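Local coordinates for protein alternansucrase (Leuconostoc mesenteroides, PDB 6HVG) that is a large glycoside hydrolase family 70 protein with a TIM-barrel-type domain, cell-wall-binding-type repeats and a bound calcium ion, at residues A[599-604]-A[636-641]; A[1221-1226]-A[1232-1237]. One frame throughout, in Å; residues are numbered along the deposited sequence.

Interaction 1: A[599-604]-A[636-641]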
ATOM      1  N   TYR A 599     -24.729 -18.362  -9.487  1.00 45.84           N
ATOM      2  CA  TYR A 599     -24.642 -19.209  -8.300  1.00 46.65           C
ATOM      3  C   TYR A 599     -24.976 -18.438  -7.025  1.00 48.68           C
ATOM      4  O   TYR A 599     -25.653 -18.971  -6.143  1.00 48.01           O
ATOM      5  CB  TYR A 599     -23.258 -19.827  -8.211  1.00 43.90           C
ATOM      6  CG  TYR A 599     -22.929 -20.569  -6.941  1.00 42.27           C
ATOM      7  CD1 TYR A 599     -23.265 -21.892  -6.787  1.00 44.43           C
ATOM      8  CD2 TYR A 599     -22.226 -19.957  -5.921  1.00 43.43           C
ATOM      9  CE1 TYR A 599     -22.905 -22.596  -5.650  1.00 45.96           C
ATOM     10  CE2 TYR A 599     -21.857 -20.647  -4.783  1.00 42.75           C
ATOM     11  CZ  TYR A 599     -22.197 -21.964  -4.655  1.00 44.71           C
ATOM     12  OH  TYR A 599     -21.853 -22.670  -3.519  1.00 48.12           O
ATOM     13  N   LEU A 600     -24.535 -17.189  -6.936  1.00 49.91           N
ATOM     14  CA  LEU A 600     -24.816 -16.378  -5.748  1.00 51.22           C
ATOM     15  C   LEU A 600     -26.275 -15.932  -5.711  1.00 52.50           C
ATOM     16  O   LEU A 600     -26.911 -15.991  -4.660  1.00 52.43           O
ATOM     17  CB  LEU A 600     -23.879 -15.167  -5.671  1.00 50.73           C
ATOM     18  CG  LEU A 600     -22.394 -15.501  -5.485  1.00 53.86           C
ATOM     19  CD1 LEU A 600     -21.518 -14.325  -5.845  1.00 49.95           C
ATOM     20  CD2 LEU A 600     -22.075 -15.978  -4.070  1.00 55.34           C
ATOM     21  N   MET A 601     -26.809 -15.504  -6.855  1.00 53.94           N
ATOM     22  CA  MET A 601     -28.201 -15.035  -6.933  1.00 55.29           C
ATOM     23  C   MET A 601     -29.212 -16.175  -6.858  1.00 53.89           C
ATOM     24  O   MET A 601     -30.393 -15.931  -6.658  1.00 56.46           O
ATOM     25  CB  MET A 601     -28.443 -14.241  -8.215  1.00 55.71           C
ATOM     26  CG  MET A 601     -27.602 -12.984  -8.380  1.00 54.08           C
ATOM     27  SD  MET A 601     -27.889 -11.747  -7.107  1.00 54.32           S
ATOM     28  CE  MET A 601     -26.495 -12.148  -6.057  1.00 61.75           C
ATOM     29  N   ASN A 602     -28.745 -17.409  -7.015  1.00 54.43           N
ATOM     30  CA  ASN A 602     -29.568 -18.590  -6.754  1.00 54.43           C
ATOM     31  C   ASN A 602     -28.957 -19.497  -5.689  1.00 52.09           C
ATOM     32  O   ASN A 602     -29.118 -20.716  -5.760  1.00 52.41           O
ATOM     33  CB  ASN A 602     -29.762 -19.359  -8.066  1.00 54.20           C
ATOM     34  CG  ASN A 602     -30.542 -18.564  -9.085  1.00 53.97           C
ATOM     35  OD1 ASN A 602     -31.777 -18.632  -9.133  1.00 56.27           O
ATOM     36  ND2 ASN A 602     -29.832 -17.782  -9.886  1.00 52.78           N
ATOM     37  N   PHE A 603     -28.223 -18.918  -4.736  1.00 48.60           N
ATOM     38  CA  PHE A 603     -27.468 -19.739  -3.793  1.00 48.19           C
ATOM     39  C   PHE A 603     -28.370 -20.713  -3.092  1.00 47.81           C
ATOM     40  O   PHE A 603     -28.093 -21.909  -3.062  1.00 51.15           O
ATOM     41  CB  PHE A 603     -26.709 -18.898  -2.779  1.00 49.06           C
ATOM     42  CG  PHE A 603     -25.873 -19.708  -1.826  1.00 50.69           C
ATOM     43  CD1 PHE A 603     -24.804 -20.446  -2.294  1.00 53.38           C
ATOM     44  CD2 PHE A 603     -26.140 -19.724  -0.464  1.00 50.97           C
ATOM     45  CE1 PHE A 603     -24.026 -21.203  -1.418  1.00 55.36           C
ATOM     46  CE2 PHE A 603     -25.366 -20.471   0.411  1.00 51.87           C
ATOM     47  CZ  PHE A 603     -24.308 -21.213  -0.064  1.00 52.81           C
ATOM     48  N   GLY A 604     -29.477 -20.208  -2.567  1.00 47.87           N
ATOM     49  CA  GLY A 604     -30.450 -21.023  -1.833  1.00 48.50           C
ATOM     50  C   GLY A 604     -31.114 -22.135  -2.632  1.00 48.67           C
ATOM     51  O   GLY A 604     -31.260 -23.243  -2.141  1.00 47.85           O
ATOM     52  N   ASP A 636     -26.754  -6.816 -17.541  1.00 53.38           N
ATOM     53  CA  ASP A 636     -27.573  -7.521 -18.525  1.00 52.52           C
ATOM     54  C   ASP A 636     -28.195  -8.808 -17.984  1.00 49.25           C
ATOM     55  O   ASP A 636     -29.298  -9.168 -18.384  1.00 51.01           O
ATOM     56  CB  ASP A 636     -26.741  -7.796 -19.786  1.00 51.41           C
ATOM     57  CG  ASP A 636     -26.370  -6.515 -20.522  1.00 50.25           C
ATOM     58  OD1 ASP A 636     -26.758  -5.424 -20.047  1.00 49.56           O
ATOM     59  OD2 ASP A 636     -25.694  -6.596 -21.573  1.00 48.93           O
ATOM     60  N   TYR A 637     -27.478  -9.484 -17.092  1.00 47.26           N
ATOM     61  CA  TYR A 637     -27.969 -10.682 -16.410  1.00 47.02           C
ATOM     62  C   TYR A 637     -29.194 -10.343 -15.573  1.00 48.66           C
ATOM     63  O   TYR A 637     -30.230 -10.981 -15.685  1.00 49.62           O
ATOM     64  CB  TYR A 637     -26.865 -11.283 -15.521  1.00 47.62           C
ATOM     65  CG  TYR A 637     -27.331 -12.429 -14.664  1.00 49.46           C
ATOM     66  CD1 TYR A 637     -27.463 -13.722 -15.190  1.00 50.74           C
ATOM     67  CD2 TYR A 637     -27.681 -12.228 -13.338  1.00 49.17           C
ATOM     68  CE1 TYR A 637     -27.921 -14.767 -14.406  1.00 49.07           C
ATOM     69  CE2 TYR A 637     -28.134 -13.274 -12.551  1.00 48.10           C
ATOM     70  CZ  TYR A 637     -28.252 -14.531 -13.099  1.00 47.81           C
ATOM     71  OH  TYR A 637     -28.697 -15.558 -12.332  1.00 52.75           O
ATOM     72  N   PHE A 638     -29.076  -9.304 -14.761  1.00 50.76           N
ATOM     73  CA  PHE A 638     -30.202  -8.822 -13.966  1.00 52.21           C
ATOM     74  C   PHE A 638     -31.392  -8.356 -14.824  1.00 51.74           C
ATOM     75  O   PHE A 638     -32.549  -8.542 -14.433  1.00 50.29           O
ATOM     76  CB  PHE A 638     -29.767  -7.689 -13.041  1.00 52.08           C
ATOM     77  CG  PHE A 638     -29.115  -8.158 -11.767  1.00 50.95           C
ATOM     78  CD1 PHE A 638     -27.888  -8.785 -11.789  1.00 47.76           C
ATOM     79  CD2 PHE A 638     -29.705  -7.909 -10.546  1.00 53.38           C
ATOM     80  CE1 PHE A 638     -27.272  -9.187 -10.629  1.00 47.68           C
ATOM     81  CE2 PHE A 638     -29.101  -8.337  -9.375  1.00 54.09           C
ATOM     82  CZ  PHE A 638     -27.888  -8.985  -9.422  1.00 51.58           C
ATOM     83  N   LYS A 639     -31.112  -7.764 -15.982  1.00 51.48           N
ATOM     84  CA  LYS A 639     -32.165  -7.359 -16.904  1.00 52.90           C
ATOM     85  C   LYS A 639     -32.910  -8.585 -17.418  1.00 55.52           C
ATOM     86  O   LYS A 639     -34.147  -8.625 -17.388  1.00 64.15           O
ATOM     87  CB  LYS A 639     -31.593  -6.558 -18.069  1.00 52.84           C
ATOM     88  CG  LYS A 639     -31.209  -5.129 -17.725  1.00 54.55           C
ATOM     89  CD  LYS A 639     -30.324  -4.478 -18.799  1.00 54.01           C
ATOM     90  CE  LYS A 639     -30.086  -3.008 -18.473  1.00 54.61           C
ATOM     91  NZ  LYS A 639     -28.934  -2.388 -19.166  1.00 52.16           N
ATOM     92  N   ALA A 640     -32.162  -9.586 -17.871  1.00 51.69           N
ATOM     93  CA  ALA A 640     -32.743 -10.778 -18.451  1.00 50.25           C
ATOM     94  C   ALA A 640     -33.575 -11.571 -17.460  1.00 50.98           C
ATOM     95  O   ALA A 640     -34.684 -11.991 -17.793  1.00 54.79           O
ATOM     96  CB  ALA A 640     -31.642 -11.657 -19.023  1.00 51.62           C
ATOM     97  N   LEU A 641     -33.056 -11.773 -16.250  1.00 49.94           N
ATOM     98  CA  LEU A 641     -33.720 -12.627 -15.256  1.00 49.21           C
ATOM     99  C   LEU A 641     -34.758 -11.950 -14.372  1.00 49.82           C
ATOM    100  O   LEU A 641     -35.657 -12.624 -13.877  1.00 51.15           O
ATOM    101  CB  LEU A 641     -32.702 -13.296 -14.342  1.00 49.05           C
ATOM    102  CG  LEU A 641     -32.314 -14.713 -14.748  1.00 49.69           C
ATOM    103  CD1 LEU A 641     -31.250 -14.679 -15.839  1.00 51.23           C
ATOM    104  CD2 LEU A 641     -31.838 -15.456 -13.505  1.00 50.82           C
TER
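Tyr637 OH reaches the end of helix 587-601, where it is hydrogen-bonded to His598 ND1 and lies 3.5 Å from Asn602 ND2. Tyr637 can make this reach because its CG stands anti to the backbone N (chi1 174°), which carries the ring across to 599-604. The Asn602 amide stands almost perpendicular to that ring, their planes 87° apart, and its ND2 is already hydrogen-bonded to His598 O, one turn back. His598 thus serves both polar groups, the phenol through its imidazole and the amide through its carbonyl. Asn602 sits at the joint between helix 587-601 and helix 603-608, the first residue to leave helical angles after the former.

Beside this polar corner, Met601 lies between the two helices. Its chain, bent at both later torsions, crosses Phe638 at about a right angle and brings SD to 3.6 Å from Phe638 CZ. This is a Met-aromatic contact of oblique kind: SD lies 4.8 Å from the centroid of the Phe638 ring, 61° off its normal. Met601 CG also rests 4.2 Å from Tyr637 CE2, so the thioether chain meets both rings. Phe615, in a loop, and Ala1154, on strand 1151-1156 of the parallel barrel sheet, also touch Met601. With the Met601 and Phe638 CA atoms 9.6 Å apart, long side chains bridge the distance: sulfur and rings supply apolar contact, while the buried phenol has its hydrogen-bonding need met by the histidine.

Interaction 2: A[1221-1226]-A[1232-1237]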
ATOM      1  N   SER A1221     -29.170 -14.286 -25.871  1.00 72.97           N
ATOM      2  CA  SER A1221     -28.554 -12.997 -26.207  1.00 73.55           C
ATOM      3  C   SER A1221     -27.402 -12.623 -25.265  1.00 71.25           C
ATOM      4  O   SER A1221     -26.424 -11.990 -25.690  1.00 71.89           O
ATOM      5  CB  SER A1221     -29.612 -11.894 -26.262  1.00 70.06           C
ATOM      6  OG  SER A1221     -30.349 -11.876 -25.059  1.00 73.16           O
ATOM      7  N   LEU A1222     -27.482 -13.050 -24.010  1.00 66.63           N
ATOM      8  CA  LEU A1222     -26.373 -12.840 -23.074  1.00 65.08           C
ATOM      9  C   LEU A1222     -25.043 -13.383 -23.609  1.00 62.76           C
ATOM     10  O   LEU A1222     -23.976 -12.809 -23.379  1.00 61.85           O
ATOM     11  CB  LEU A1222     -26.678 -13.497 -21.725  1.00 63.15           C
ATOM     12  CG  LEU A1222     -27.801 -12.884 -20.893  1.00 61.03           C
ATOM     13  CD1 LEU A1222     -27.969 -13.676 -19.611  1.00 60.02           C
ATOM     14  CD2 LEU A1222     -27.527 -11.427 -20.570  1.00 61.62           C
ATOM     15  N   PHE A1223     -25.121 -14.504 -24.312  1.00 63.69           N
ATOM     16  CA  PHE A1223     -23.935 -15.197 -24.830  1.00 63.99           C
ATOM     17  C   PHE A1223     -23.596 -14.809 -26.269  1.00 66.84           C
ATOM     18  O   PHE A1223     -22.518 -15.171 -26.768  1.00 67.19           O
ATOM     19  CB  PHE A1223     -24.126 -16.719 -24.695  1.00 61.64           C
ATOM     20  CG  PHE A1223     -24.325 -17.165 -23.270  1.00 57.49           C
ATOM     21  CD1 PHE A1223     -23.262 -17.617 -22.517  1.00 55.86           C
ATOM     22  CD2 PHE A1223     -25.571 -17.100 -22.680  1.00 54.52           C
ATOM     23  CE1 PHE A1223     -23.451 -18.011 -21.204  1.00 55.49           C
ATOM     24  CE2 PHE A1223     -25.763 -17.489 -21.375  1.00 53.84           C
ATOM     25  CZ  PHE A1223     -24.705 -17.944 -20.634  1.00 53.06           C
ATOM     26  N   LYS A1224     -24.503 -14.069 -26.916  1.00 70.58           N
ATOM     27  CA  LYS A1224     -24.290 -13.558 -28.274  1.00 74.82           C
ATOM     28  C   LYS A1224     -23.926 -12.075 -28.332  1.00 70.08           C
ATOM     29  O   LYS A1224     -23.339 -11.634 -29.308  1.00 72.38           O
ATOM     30  CB  LYS A1224     -25.519 -13.836 -29.137  1.00 82.83           C
ATOM     31  CG  LYS A1224     -25.692 -15.322 -29.478  1.00 91.33           C
ATOM     32  CD  LYS A1224     -27.039 -15.621 -30.138  1.00 97.95           C
ATOM     33  CE  LYS A1224     -27.118 -15.096 -31.563  1.00 97.91           C
ATOM     34  NZ  LYS A1224     -28.493 -15.265 -32.100  1.00 98.49           N
ATOM     35  N   GLN A1225     -24.255 -11.318 -27.294  1.00 68.28           N
ATOM     36  CA  GLN A1225     -23.942  -9.887 -27.241  1.00 70.25           C
ATOM     37  C   GLN A1225     -22.453  -9.619 -27.064  1.00 66.28           C
ATOM     38  O   GLN A1225     -21.828 -10.179 -26.158  1.00 64.71           O
ATOM     39  CB  GLN A1225     -24.689  -9.251 -26.068  1.00 75.27           C
ATOM     40  CG  GLN A1225     -24.296  -7.810 -25.762  1.00 81.91           C
ATOM     41  CD  GLN A1225     -24.967  -6.809 -26.676  1.00 89.46           C
ATOM     42  OE1 GLN A1225     -26.150  -6.953 -27.019  1.00 91.27           O
ATOM     43  NE2 GLN A1225     -24.236  -5.759 -27.040  1.00 90.56           N
ATOM     44  N   ASN A1226     -21.896  -8.745 -27.905  1.00 61.53           N
ATOM     45  CA  ASN A1226     -20.480  -8.353 -27.786  1.00 59.38           C
ATOM     46  C   ASN A1226     -20.195  -7.412 -26.631  1.00 56.27           C
ATOM     47  O   ASN A1226     -20.939  -6.477 -26.382  1.00 57.52           O
ATOM     48  CB  ASN A1226     -19.976  -7.661 -29.048  1.00 62.35           C
ATOM     49  CG  ASN A1226     -19.787  -8.613 -30.199  1.00 64.77           C
ATOM     50  OD1 ASN A1226     -19.278  -9.720 -30.034  1.00 69.42           O
ATOM     51  ND2 ASN A1226     -20.193  -8.185 -31.380  1.00 67.51           N
ATOM     52  N   GLN A1232     -15.792  -9.108 -28.540  1.00 66.83           N
ATOM     53  CA  GLN A1232     -16.264 -10.492 -28.579  1.00 67.68           C
ATOM     54  C   GLN A1232     -17.376 -10.674 -27.561  1.00 61.49           C
ATOM     55  O   GLN A1232     -17.501  -9.878 -26.640  1.00 57.74           O
ATOM     56  CB  GLN A1232     -15.117 -11.459 -28.247  1.00 74.34           C
ATOM     57  CG  GLN A1232     -14.058 -11.576 -29.334  1.00 81.76           C
ATOM     58  CD  GLN A1232     -14.618 -12.217 -30.605  1.00 89.85           C
ATOM     59  OE1 GLN A1232     -14.747 -11.559 -31.645  1.00 94.35           O
ATOM     60  NE2 GLN A1232     -14.986 -13.499 -30.516  1.00 89.23           N
ATOM     61  N   PRO A1233     -18.193 -11.718 -27.730  1.00 56.21           N
ATOM     62  CA  PRO A1233     -19.128 -12.077 -26.686  1.00 54.80           C
ATOM     63  C   PRO A1233     -18.459 -12.995 -25.664  1.00 52.75           C
ATOM     64  O   PRO A1233     -17.394 -13.552 -25.934  1.00 59.91           O
ATOM     65  CB  PRO A1233     -20.220 -12.821 -27.461  1.00 55.14           C
ATOM     66  CG  PRO A1233     -19.541 -13.405 -28.637  1.00 55.02           C
ATOM     67  CD  PRO A1233     -18.282 -12.631 -28.881  1.00 54.58           C
ATOM     68  N   ILE A1234     -19.080 -13.173 -24.513  1.00 50.57           N
ATOM     69  CA  ILE A1234     -18.590 -14.144 -23.544  1.00 51.40           C
ATOM     70  C   ILE A1234     -18.646 -15.543 -24.148  1.00 52.62           C
ATOM     71  O   ILE A1234     -19.471 -15.836 -25.039  1.00 54.94           O
ATOM     72  CB  ILE A1234     -19.365 -14.111 -22.205  1.00 52.80           C
ATOM     73  CG1 ILE A1234     -20.831 -14.494 -22.394  1.00 55.32           C
ATOM     74  CG2 ILE A1234     -19.273 -12.731 -21.551  1.00 51.83           C
ATOM     75  CD1 ILE A1234     -21.543 -14.759 -21.085  1.00 57.51           C
ATOM     76  N   ASP A1235     -17.751 -16.396 -23.665  1.00 51.65           N
ATOM     77  CA  ASP A1235     -17.553 -17.704 -24.243  1.00 55.60           C
ATOM     78  C   ASP A1235     -17.794 -18.772 -23.185  1.00 56.49           C
ATOM     79  O   ASP A1235     -16.938 -19.028 -22.352  1.00 58.84           O
ATOM     80  CB  ASP A1235     -16.134 -17.786 -24.838  1.00 55.47           C
ATOM     81  CG  ASP A1235     -15.846 -19.103 -25.530  1.00 54.90           C
ATOM     82  OD1 ASP A1235     -16.753 -19.970 -25.610  1.00 54.03           O
ATOM     83  OD2 ASP A1235     -14.684 -19.273 -25.978  1.00 54.90           O
ATOM     84  N   ALA A1236     -18.973 -19.381 -23.227  1.00 58.26           N
ATOM     85  CA  ALA A1236     -19.291 -20.523 -22.375  1.00 61.75           C
ATOM     86  C   ALA A1236     -18.926 -21.876 -23.012  1.00 62.41           C
ATOM     87  O   ALA A1236     -19.251 -22.932 -22.455  1.00 64.70           O
ATOM     88  CB  ALA A1236     -20.773 -20.496 -21.998  1.00 64.42           C
ATOM     89  N   SER A1237     -18.254 -21.858 -24.165  1.00 61.93           N
ATOM     90  CA  SER A1237     -17.864 -23.105 -24.841  1.00 59.06           C
ATOM     91  C   SER A1237     -16.757 -23.852 -24.066  1.00 59.86           C
ATOM     92  O   SER A1237     -16.519 -25.037 -24.292  1.00 58.46           O
ATOM     93  CB  SER A1237     -17.425 -22.827 -26.281  1.00 56.62           C
ATOM     94  OG  SER A1237     -16.088 -22.355 -26.325  1.00 58.70           O
TER
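Leaving the short, weakly bonded helix about 1220-1224, the backbone extends through Gln1225 and Asn1226, and after a brief loop 1232-1237 returns alongside it without regular structure. The CA atoms of Asn1226 and Pro1233 come to 4.1 Å, those of Phe1223 and Ile1234 to 5.6 Å. At this approach Pro1233 CA makes a CA-H...O contact with Gln1225 O at 3.3 Å, and Pro1233 CB packs against Phe1223 O. On the exposed side, Asn1226 OD1 lies 3.3 Å from Pro1233 CD.

Deeper in, the Phe1223 ring is met by two apolar groups: Ile1234 CD1 is 3.6 Å from its CD1, and Ala1236 CB is 3.7 Å from its CE1. Ile1234 reaches it with CG1 lodged between backbone N and carbonyl carbon (chi1 63°), the chain then extending to CD1. Leu1215 of helix 1212-1218 also touches Phe1223, and Leu594 of helix 587-601 touches Ile1234.

Just beyond, Asp1235 OD1 accepts from Ser1237 OG at 2.6 Å through its syn lone pair and from Ser1237 N at 2.8 Å on the anti side, tilted 34° out of the carboxylate plane; the backbone bond defines an Asx turn in the loop before strand 1248-1252, and the pair as a whole is a helix-to-loop chain reversal packed on helices 587-601 and 1212-1218 of the family 70 domain.

Interactions 1 and 2 have centres about 17 Å apart and meet along helix 629-642. Leu1222 makes the direct join: its CD2 packs 3.6 Å from Asp636 O, and its CD1 lies 4.2 Å from Ala640 CB. Helix 587-601 is shared as well, since Leu594 touches both Tyr637 of interaction 1 and Ile1234 of interaction 2, while Ile633 brings helix 629-642 against Ile1234. The loop reversal of 1221-1237 therefore leans on the same helix pair that 599-604 and 636-641 join. Glu575, Asp581, Asn625 and Asp1159 bind the calcium ion; none of the four segments contributes a residue to that site.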